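Local coordinates for XAC2610 protein (PDB 4QTQ) that probably acts as an immunity protein that inhibits a peptidoglycan hydrolase associated with a bacterial type IV secretion system, and binds a calcium ion, at residues 120-125 / 142-147. Residues are numbered along the deposited sequence; the frame is centred on the assembly and turned at random.
Sequences PSYSVY and DITVMA
Thr144 presses its side chain against Ser121 and Tyr122, joining strand 121-128 of the mixed beta-sheet to a type II beta turn, Thr144 to Ala147, that follows the short helix 138-143. The turn lies beyond the end of strand 133-136, the outermost strand on this side of the sheet, and supplies a side chain where a neighbouring strand would supply a carbonyl. The backbone N of Tyr122 donates to OG1 of Thr144 over 3.0 Å, nearly straight at 165°. OG1 reaches this N-H because it sits between the backbone N and carbonyl carbon of Thr144 (chi1 74°), which sets the methyl CG2 beside the N. The same hydroxyl is hydrogen-bonded to the backbone O of Ser141, three residues earlier, so the threonine ties the chain around Ser141 to the strand; Ser141 OG also bonds to the N of Val124, two residues after Tyr122 in the strand.

The nonpolar side of Thr144 meets Tyr122 at about a right angle: CB lies 3.9 Å from CD1 of the tyrosine, at the ring edge and in its plane, and CG2 comes equally near that atom. Ser121 adds a smaller contact, its CB 3.8 Å from Thr144 OG1, while its own hydroxyl turns to the N of Glu114. Ala147 N closes the turn on Thr144 O at 3.2 Å. Within the turn Met146 O is bonded to Ser162 OG, and just before it Ile143 packs on Ser160, connecting this loop to strand 157-163 of the next sheet. At the start of the strand two waters lie between carbonyl oxygens that cannot bond one another: one is within hydrogen-bonding reach of Pro120 O and Thr144 O, 2.7 Å from each, and the second of Pro120 O and Ala147 O, 3.0 Å from the latter.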
loop_
_atom_site.group_PDB
_atom_site.type_symbol
_atom_site.label_atom_id
_atom_site.label_comp_id
_atom_site.label_asym_id
_atom_site.label_seq_id
_atom_site.Cartn_x
_atom_site.Cartn_y
_atom_site.Cartn_z
ATOM N N PRO A 120 5.871 2.675 -7.577
ATOM C CA PRO A 120 5.581 1.477 -6.788
ATOM C C PRO A 120 4.103 1.074 -6.763
ATOM O O PRO A 120 3.212 1.924 -6.689
ATOM C CB PRO A 120 6.057 1.848 -5.378
ATOM C CG PRO A 120 6.229 3.334 -5.389
ATOM C CD PRO A 120 6.580 3.698 -6.796
ATOM N N SER A 121 3.872 -0.229 -6.845
ATOM C CA SER A 121 2.572 -0.821 -6.567
ATOM C C SER A 121 2.757 -1.860 -5.485
ATOM O O SER A 121 3.862 -2.379 -5.281
ATOM C CB SER A 121 2.001 -1.474 -7.816
ATOM O OG SER A 121 2.887 -2.460 -8.300
ATOM N N TYR A 122 1.659 -2.171 -4.808
ATOM C CA TYR A 122 1.684 -2.892 -3.543
ATOM C C TYR A 122 0.738 -4.078 -3.470
ATOM O O TYR A 122 -0.321 -4.101 -4.116
ATOM C CB TYR A 122 1.322 -1.922 -2.405
ATOM C CG TYR A 122 2.262 -0.733 -2.321
ATOM C CD1 TYR A 122 2.061 0.389 -3.119
ATOM C CD2 TYR A 122 3.368 -0.750 -1.476
ATOM C CE1 TYR A 122 2.920 1.472 -3.061
ATOM C CE2 TYR A 122 4.233 0.332 -1.412
ATOM C CZ TYR A 122 4.011 1.436 -2.211
ATOM O OH TYR A 122 4.864 2.519 -2.161
ATOM N N SER A 123 1.134 -5.044 -2.639
ATOM C CA SER A 123 0.314 -6.160 -2.260
ATOM C C SER A 123 -0.167 -5.848 -0.856
ATOM O O SER A 123 0.641 -5.562 0.030
ATOM C CB SER A 123 1.111 -7.474 -2.279
ATOM O OG SER A 123 1.547 -7.822 -3.596
ATOM N N VAL A 124 -1.486 -5.898 -0.671
ATOM C CA VAL A 124 -2.124 -5.607 0.609
ATOM C C VAL A 124 -2.686 -6.899 1.205
ATOM O O VAL A 124 -3.374 -7.662 0.519
ATOM C CB VAL A 124 -3.227 -4.540 0.431
ATOM C CG1 VAL A 124 -3.948 -4.264 1.736
ATOM C CG2 VAL A 124 -2.620 -3.262 -0.120
ATOM N N TYR A 125 -2.366 -7.134 2.480
ATOM C CA TYR A 125 -2.852 -8.289 3.240
ATOM C C TYR A 125 -3.555 -7.837 4.529
ATOM O O TYR A 125 -2.932 -7.209 5.405
ATOM C CB TYR A 125 -1.698 -9.230 3.617
ATOM C CG TYR A 125 -0.779 -9.623 2.470
ATOM C CD1 TYR A 125 0.160 -8.728 1.976
ATOM C CD2 TYR A 125 -0.846 -10.884 1.890
ATOM C CE1 TYR A 125 0.999 -9.065 0.929
ATOM C CE2 TYR A 125 -0.009 -11.241 0.834
ATOM C CZ TYR A 125 0.910 -10.316 0.357
ATOM O OH TYR A 125 1.765 -10.623 -0.659
ATOM N N ASP A 142 -5.279 -3.648 -5.806
ATOM C CA ASP A 142 -5.651 -3.054 -7.080
ATOM C C ASP A 142 -5.748 -1.525 -7.046
ATOM O O ASP A 142 -5.534 -0.883 -8.060
ATOM C CB ASP A 142 -6.978 -3.619 -7.572
ATOM C CG ASP A 142 -6.833 -4.939 -8.327
ATOM O OD1 ASP A 142 -5.702 -5.396 -8.615
ATOM O OD2 ASP A 142 -7.888 -5.527 -8.651
ATOM N N ILE A 143 -6.069 -0.937 -5.899
ATOM C CA ILE A 143 -6.154 0.530 -5.821
ATOM C C ILE A 143 -4.805 1.162 -6.151
ATOM O O ILE A 143 -4.758 2.268 -6.699
ATOM C CB ILE A 143 -6.593 1.040 -4.427
ATOM C CG1 ILE A 143 -8.018 0.591 -4.087
ATOM C CG2 ILE A 143 -6.545 2.564 -4.385
ATOM C CD1 ILE A 143 -8.390 0.773 -2.626
ATOM N N THR A 144 -3.713 0.462 -5.827
ATOM C CA THR A 144 -2.358 1.025 -5.965
ATOM C C THR A 144 -1.873 1.000 -7.411
ATOM O O THR A 144 -0.928 1.723 -7.761
ATOM C CB THR A 144 -1.319 0.321 -5.052
ATOM O OG1 THR A 144 -0.994 -0.979 -5.566
ATOM C CG2 THR A 144 -1.828 0.187 -3.623
ATOM N N VAL A 145 -2.525 0.185 -8.238
ATOM C CA VAL A 145 -2.196 0.081 -9.656
ATOM C C VAL A 145 -2.620 1.360 -10.376
ATOM O O VAL A 145 -3.756 1.835 -10.237
ATOM C CB VAL A 145 -2.856 -1.151 -10.314
ATOM C CG1 VAL A 145 -2.577 -1.184 -11.812
ATOM C CG2 VAL A 145 -2.353 -2.427 -9.676
ATOM N N MET A 146 -1.675 1.911 -11.134
ATOM C CA MET A 146 -1.809 3.216 -11.800
ATOM C C MET A 146 -2.024 4.397 -10.831
ATOM O O MET A 146 -2.323 5.518 -11.260
ATOM C CB MET A 146 -2.894 3.171 -12.881
ATOM C CG MET A 146 -2.526 2.328 -14.104
ATOM S SD MET A 146 -1.056 2.876 -15.020
ATOM C CE MET A 146 -1.433 4.605 -15.320
ATOM N N ALA A 147 -1.848 4.167 -9.534
ATOM C CA ALA A 147 -1.945 5.251 -8.565
ATOM C C ALA A 147 -0.604 5.960 -8.467
ATOM O O ALA A 147 0.440 5.399 -8.819
ATOM C CB ALA A 147 -2.341 4.719 -7.210
HETATM O O HOH W 1 0.788 2.954 -6.082
HETATM O O HOH W 2 3.025 4.568 -7.502
#